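Local coordinates for amidohydrolase 3 domain-containing protein (Pyrococcus horikoshii, PDB 3IGH) that is of unknown specific function but probably hydrolyses carbon-nitrogen bonds other than peptide bonds, as a metal-dependent member of the amidohydrolase family, at residues 222-236 with 250-262. Residues are numbered along the deposited sequence; the frame is centred on the assembly and turned at random. Where two conformers were deposited one is given.
Sequences EREGKLSINVFAYVT and RFQGNRLTIAGVK. With SO4 (sulfate ion), chain K; SO4 (sulfate ion), chain O; SO4 (sulfate ion), chain B.
Strands 230-235 and 256-262 run parallel, their axes 4.0 Å apart at closest approach and their N-to-C directions 31° apart, with Val231 beside Leu256 and Phe232 beside Thr257. Near-linear backbone bonds fix this register until a beta bulge shifts it by one residue: Ala233 O accepts from both Ala259 N (3.0 Å) and Gly260 N (3.1 Å). Ala259 is the extra residue of the bulge, its CB touching Phe232 CB (3.9 Å) and Tyr234 CE1. Gly260 N lies over one face of the Tyr234 ring, and Val261 O lies at the ring's edge, in plane. Thr257 OG1 sits over a face of the Phe232 ring, 3.4 Å from Phe232 CE1. Before the strands, the Glu222 carboxylate grips three successive amides of the turn. OE2 takes Asn254 N (2.8 Å) and OE1 takes Arg255 N, each through its syn lone pair, while Leu256 N reaches OE1 from 54° above the carboxylate plane. With CG anti to the backbone N (chi1 163°) and a bend at chi2, Glu222 extends from the last helical turn to these N-H groups. Arg255, bent at chi2, runs alongside Leu227 in the opposite direction, with its CG 3.4 Å from Leu227 O. Its NH1 donates to Asn230 OD1 (3.0 Å) from above the carbonyl plane and also forms a salt bridge with Glu466; Asn230 ND2 is hydrogen-bonded to Ser204 OG and to Glu466. Arg255 NE and NH2 bind two sulfates, probably from the crystallisation liquor. The pair belongs to the TIM-type barrel expected of this family: helix 237-246 makes the beta-alpha-beta crossover, strand 202-210 flanks 230-235, and strand 310-315 flanks 256-264, its Asp310 hydrogen-bonded to Tyr234 OH.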
loop_
_atom_site.group_PDB
_atom_site.type_symbol
_atom_site.label_atom_id
_atom_site.label_comp_id
_atom_site.label_asym_id
_atom_site.label_seq_id
_atom_site.Cartn_x
_atom_site.Cartn_y
_atom_site.Cartn_z
ATOM N N GLU A 222 5.731 8.556 -1.264
ATOM C CA GLU A 222 4.827 7.755 -2.102
ATOM C C GLU A 222 3.484 8.462 -2.388
ATOM O O GLU A 222 3.082 8.540 -3.549
ATOM C CB GLU A 222 4.637 6.345 -1.504
ATOM C CG GLU A 222 3.440 5.519 -2.018
ATOM C CD GLU A 222 3.670 4.809 -3.352
ATOM O OE1 GLU A 222 4.804 4.806 -3.881
ATOM O OE2 GLU A 222 2.688 4.236 -3.873
ATOM N N ARG A 223 2.814 9.004 -1.364
ATOM C CA ARG A 223 1.515 9.665 -1.571
ATOM C C ARG A 223 1.636 10.993 -2.320
ATOM O O ARG A 223 0.732 11.373 -3.048
ATOM C CB ARG A 223 0.706 9.811 -0.265
ATOM C CG ARG A 223 1.195 10.857 0.725
ATOM C CD ARG A 223 0.099 11.242 1.715
ATOM N NE ARG A 223 0.605 12.059 2.822
ATOM C CZ ARG A 223 0.578 13.391 2.867
ATOM N NH1 ARG A 223 0.059 14.090 1.869
ATOM N NH2 ARG A 223 1.069 14.032 3.921
ATOM N N GLU A 224 2.772 11.678 -2.150
ATOM C CA GLU A 224 3.051 12.923 -2.882
ATOM C C GLU A 224 3.560 12.674 -4.303
ATOM O O GLU A 224 3.754 13.619 -5.067
ATOM C CB GLU A 224 4.095 13.761 -2.139
ATOM C CG GLU A 224 3.695 14.208 -0.747
ATOM C CD GLU A 224 2.748 15.393 -0.737
ATOM O OE1 GLU A 224 3.003 16.381 -1.459
ATOM O OE2 GLU A 224 1.754 15.338 0.013
ATOM N N GLY A 225 3.810 11.413 -4.647
ATOM C CA GLY A 225 4.387 11.061 -5.941
ATOM C C GLY A 225 5.798 11.612 -6.106
ATOM O O GLY A 225 6.209 11.962 -7.209
ATOM N N LYS A 226 6.530 11.697 -5.000
ATOM C CA LYS A 226 7.890 12.241 -4.998
ATOM C C LYS A 226 8.958 11.168 -4.763
ATOM O O LYS A 226 10.129 11.491 -4.557
ATOM C CB LYS A 226 8.016 13.381 -3.976
ATOM C CG LYS A 226 7.255 14.644 -4.379
ATOM C CD LYS A 226 7.187 15.653 -3.252
ATOM C CE LYS A 226 6.483 16.924 -3.714
ATOM N NZ LYS A 226 6.105 17.805 -2.574
ATOM N N LEU A 227 8.551 9.900 -4.779
ATOM C CA LEU A 227 9.511 8.787 -4.839
ATOM C C LEU A 227 9.895 8.531 -6.294
ATOM O O LEU A 227 9.056 8.157 -7.110
ATOM C CB LEU A 227 8.924 7.507 -4.232
ATOM C CG LEU A 227 9.156 7.053 -2.794
ATOM C CD1 LEU A 227 8.678 5.622 -2.669
ATOM C CD2 LEU A 227 10.611 7.159 -2.342
ATOM N N SER A 228 11.167 8.728 -6.620
ATOM C CA SER A 228 11.589 8.689 -8.010
ATOM C C SER A 228 12.244 7.363 -8.402
ATOM O O SER A 228 12.605 7.163 -9.563
ATOM C CB SER A 228 12.531 9.861 -8.296
ATOM O OG SER A 228 13.699 9.761 -7.503
ATOM N N ILE A 229 12.401 6.467 -7.424
ATOM C CA ILE A 229 12.959 5.134 -7.644
ATOM C C ILE A 229 12.050 4.101 -6.960
ATOM O O ILE A 229 11.302 4.440 -6.041
ATOM C CB ILE A 229 14.410 5.002 -7.062
ATOM C CG1 ILE A 229 14.431 5.313 -5.557
ATOM C CG2 ILE A 229 15.409 5.879 -7.857
ATOM C CD1 ILE A 229 15.747 4.969 -4.816
ATOM N N ASN A 230 12.115 2.853 -7.415
ATOM C CA ASN A 230 11.411 1.763 -6.748
ATOM C C ASN A 230 12.103 1.409 -5.438
ATOM O O ASN A 230 13.319 1.226 -5.395
ATOM C CB ASN A 230 11.307 0.538 -7.664
ATOM C CG ASN A 230 10.677 0.872 -9.005
ATOM O OD1 ASN A 230 9.576 1.428 -9.064
ATOM N ND2 ASN A 230 11.376 0.545 -10.090
ATOM N N VAL A 231 11.328 1.361 -4.360
ATOM C CA VAL A 231 11.873 1.099 -3.035
ATOM C C VAL A 231 11.194 -0.129 -2.437
ATOM O O VAL A 231 9.987 -0.126 -2.201
ATOM C CB VAL A 231 11.689 2.318 -2.097
ATOM C CG1 VAL A 231 12.221 2.007 -0.685
ATOM C CG2 VAL A 231 12.373 3.565 -2.673
ATOM N N PHE A 232 11.982 -1.170 -2.181
ATOM C CA PHE A 232 11.496 -2.355 -1.487
ATOM C C PHE A 232 11.958 -2.261 -0.025
ATOM O O PHE A 232 13.128 -2.507 0.294
ATOM C CB PHE A 232 11.971 -3.634 -2.207
ATOM C CG PHE A 232 11.345 -3.810 -3.571
ATOM C CD1 PHE A 232 10.239 -4.646 -3.738
ATOM C CD2 PHE A 232 11.816 -3.087 -4.679
ATOM C CE1 PHE A 232 9.621 -4.778 -4.984
ATOM C CE2 PHE A 232 11.211 -3.215 -5.936
ATOM C CZ PHE A 232 10.106 -4.061 -6.084
ATOM N N ALA A 233 11.031 -1.881 0.850
ATOM C CA ALA A 233 11.344 -1.588 2.252
ATOM C C ALA A 233 11.437 -2.844 3.105
ATOM O O ALA A 233 10.481 -3.606 3.217
ATOM C CB ALA A 233 10.321 -0.626 2.847
ATOM N N TYR A 234 12.604 -3.047 3.704
ATOM C CA TYR A 234 12.778 -4.100 4.699
ATOM C C TYR A 234 12.885 -3.434 6.054
ATOM O O TYR A 234 13.885 -2.781 6.371
ATOM C CB TYR A 234 14.009 -4.958 4.387
ATOM C CG TYR A 234 13.797 -5.940 3.251
ATOM C CD1 TYR A 234 13.740 -5.507 1.922
ATOM C CD2 TYR A 234 13.685 -7.316 3.504
ATOM C CE1 TYR A 234 13.548 -6.414 0.873
ATOM C CE2 TYR A 234 13.499 -8.238 2.451
ATOM C CZ TYR A 234 13.433 -7.768 1.143
ATOM O OH TYR A 234 13.261 -8.645 0.099
ATOM N N VAL A 235 11.829 -3.590 6.844
ATOM C CA VAL A 235 11.689 -2.887 8.105
ATOM C C VAL A 235 12.452 -3.547 9.266
ATOM O O VAL A 235 12.839 -4.713 9.205
ATOM C CB VAL A 235 10.189 -2.719 8.473
ATOM C CG1 VAL A 235 9.404 -2.066 7.315
ATOM C CG2 VAL A 235 9.549 -4.059 8.842
ATOM N N THR A 236 12.671 -2.781 10.329
ATOM C CA THR A 236 13.248 -3.311 11.559
ATOM C C THR A 236 12.177 -4.164 12.251
ATOM O O THR A 236 10.980 -3.982 11.977
ATOM C CB THR A 236 13.656 -2.165 12.522
ATOM O OG1 THR A 236 12.488 -1.422 12.875
ATOM C CG2 THR A 236 14.681 -1.225 11.869
ATOM N N ARG A 250 2.886 -7.636 3.038
ATOM C CA ARG A 250 3.384 -7.197 1.731
ATOM C C ARG A 250 2.325 -6.341 1.050
ATOM O O ARG A 250 1.136 -6.693 1.022
ATOM C CB ARG A 250 3.846 -8.350 0.825
ATOM C CG ARG A 250 4.659 -7.836 -0.380
ATOM C CD ARG A 250 5.521 -8.886 -1.054
ATOM N NE ARG A 250 6.581 -8.279 -1.870
ATOM C CZ ARG A 250 7.885 -8.362 -1.603
ATOM N NH1 ARG A 250 8.314 -9.042 -0.544
ATOM N NH2 ARG A 250 8.772 -7.776 -2.407
ATOM N N PHE A 251 2.767 -5.197 0.540
ATOM C CA PHE A 251 1.883 -4.221 -0.078
ATOM C C PHE A 251 2.687 -3.486 -1.145
ATOM O O PHE A 251 3.691 -2.832 -0.830
ATOM C CB PHE A 251 1.375 -3.246 1.000
ATOM C CG PHE A 251 0.061 -2.553 0.672
ATOM C CD1 PHE A 251 -0.819 -3.058 -0.277
ATOM C CD2 PHE A 251 -0.309 -1.395 1.367
ATOM C CE1 PHE A 251 -2.030 -2.400 -0.553
ATOM C CE2 PHE A 251 -1.519 -0.739 1.110
ATOM C CZ PHE A 251 -2.382 -1.244 0.144
ATOM N N GLN A 252 2.243 -3.602 -2.389
ATOM C CA GLN A 252 2.944 -3.001 -3.502
ATOM C C GLN A 252 2.179 -1.773 -3.984
ATOM O O GLN A 252 1.061 -1.873 -4.501
ATOM C CB GLN A 252 3.125 -4.039 -4.609
ATOM C CG GLN A 252 4.484 -4.006 -5.274
ATOM C CD GLN A 252 4.414 -3.562 -6.711
ATOM O OE1 GLN A 252 3.795 -4.223 -7.542
ATOM N NE2 GLN A 252 5.063 -2.444 -7.020
ATOM N N GLY A 253 2.779 -0.608 -3.773
ATOM C CA GLY A 253 2.224 0.654 -4.244
ATOM C C GLY A 253 2.793 0.997 -5.600
ATOM O O GLY A 253 3.202 0.112 -6.360
ATOM N N ASN A 254 2.825 2.289 -5.903
ATOM C CA ASN A 254 3.348 2.772 -7.168
ATOM C C ASN A 254 4.874 2.645 -7.229
ATOM O O ASN A 254 5.425 2.052 -8.147
ATOM C CB ASN A 254 2.930 4.228 -7.359
ATOM C CG ASN A 254 3.435 4.813 -8.653
ATOM O OD1 ASN A 254 3.381 4.172 -9.706
ATOM N ND2 ASN A 254 3.937 6.037 -8.583
ATOM N N ARG A 255 5.548 3.196 -6.235
ATOM C CA ARG A 255 7.004 3.095 -6.144
ATOM C C ARG A 255 7.457 2.364 -4.885
ATOM O O ARG A 255 8.514 1.729 -4.880
ATOM C CB ARG A 255 7.611 4.493 -6.151
ATOM C CG ARG A 255 7.498 5.198 -7.480
ATOM C CD ARG A 255 8.417 4.561 -8.469
ATOM N NE ARG A 255 8.629 5.402 -9.643
ATOM C CZ ARG A 255 9.445 5.082 -10.639
ATOM N NH1 ARG A 255 10.123 3.942 -10.599
ATOM N NH2 ARG A 255 9.580 5.897 -11.676
ATOM N N LEU A 256 6.660 2.475 -3.822
ATOM C CA LEU A 256 6.982 1.867 -2.536
ATOM C C LEU A 256 6.338 0.493 -2.386
ATOM O O LEU A 256 5.127 0.331 -2.594
ATOM C CB LEU A 256 6.526 2.785 -1.389
ATOM C CG LEU A 256 6.729 2.297 0.056
ATOM C CD1 LEU A 256 8.234 2.176 0.381
ATOM C CD2 LEU A 256 6.025 3.228 1.049
ATOM N N THR A 257 7.156 -0.486 -2.015
ATOM C CA THR A 257 6.689 -1.801 -1.603
ATOM C C THR A 257 7.059 -2.020 -0.140
ATOM O O THR A 257 8.232 -1.885 0.238
ATOM C CB THR A 257 7.363 -2.920 -2.434
ATOM O OG1 THR A 257 7.199 -2.636 -3.826
ATOM C CG2 THR A 257 6.765 -4.303 -2.120
ATOM N N ILE A 258 6.070 -2.357 0.686
ATOM C CA ILE A 258 6.361 -2.887 2.021
ATOM C C ILE A 258 6.761 -4.329 1.750
ATOM O O ILE A 258 5.916 -5.150 1.394
ATOM C CB ILE A 258 5.125 -2.795 2.965
ATOM C CG1 ILE A 258 4.556 -1.367 2.971
ATOM C CG2 ILE A 258 5.476 -3.275 4.393
ATOM C CD1 ILE A 258 5.571 -0.260 3.338
ATOM N N ALA A 259 8.052 -4.621 1.853
ATOM C CA ALA A 259 8.598 -5.862 1.291
ATOM C C ALA A 259 8.925 -6.947 2.327
ATOM O O ALA A 259 8.714 -8.130 2.078
ATOM C CB ALA A 259 9.855 -5.556 0.438
ATOM N N GLY A 260 9.477 -6.558 3.467
ATOM C CA GLY A 260 9.986 -7.558 4.403
ATOM C C GLY A 260 10.496 -7.006 5.714
ATOM O O GLY A 260 10.268 -5.844 6.035
ATOM N N VAL A 261 11.172 -7.867 6.468
ATOM C CA VAL A 261 11.840 -7.493 7.716
ATOM C C VAL A 261 13.329 -7.825 7.570
ATOM O O VAL A 261 13.698 -8.770 6.860
ATOM C CB VAL A 261 11.222 -8.245 8.952
ATOM C CG1 VAL A 261 11.464 -9.753 8.871
ATOM C CG2 VAL A 261 11.757 -7.692 10.283
ATOM N N LYS A 262 14.173 -7.058 8.255
ATOM C CA LYS A 262 15.605 -7.297 8.251
ATOM C C LYS A 262 16.084 -7.750 9.637
ATOM O O LYS A 262 15.819 -7.092 10.640
ATOM C CB LYS A 262 16.352 -6.039 7.778
ATOM C CG LYS A 262 17.879 -6.076 7.919
ATOM C CD LYS A 262 18.520 -7.203 7.126
ATOM C CE LYS A 262 20.027 -7.239 7.358
ATOM N NZ LYS A 262 20.723 -6.025 6.864
HETATM S S SO4 K . 6.201 7.515 -11.219
HETATM O O1 SO4 K . 5.898 8.710 -12.001
HETATM O O2 SO4 K . 7.142 7.853 -10.157
HETATM O O3 SO4 K . 4.973 6.990 -10.639
HETATM O O4 SO4 K . 6.780 6.498 -12.090
HETATM S S SO4 O . 11.534 6.498 -14.826
HETATM O O1 SO4 O . 10.738 6.657 -16.040
HETATM O O2 SO4 O . 11.234 7.604 -13.924
HETATM O O3 SO4 O . 11.180 5.239 -14.177
HETATM O O4 SO4 O . 12.960 6.503 -15.146
HETATM S S SO4 B . 24.037 -4.552 7.157
HETATM O O1 SO4 B . 23.055 -3.603 6.671
HETATM O O2 SO4 B . 25.281 -4.360 6.428
HETATM O O3 SO4 B . 24.293 -4.295 8.567
HETATM O O4 SO4 B . 23.545 -5.916 6.931
HETATM O O HOH W 1 4.629 6.864 -5.741
#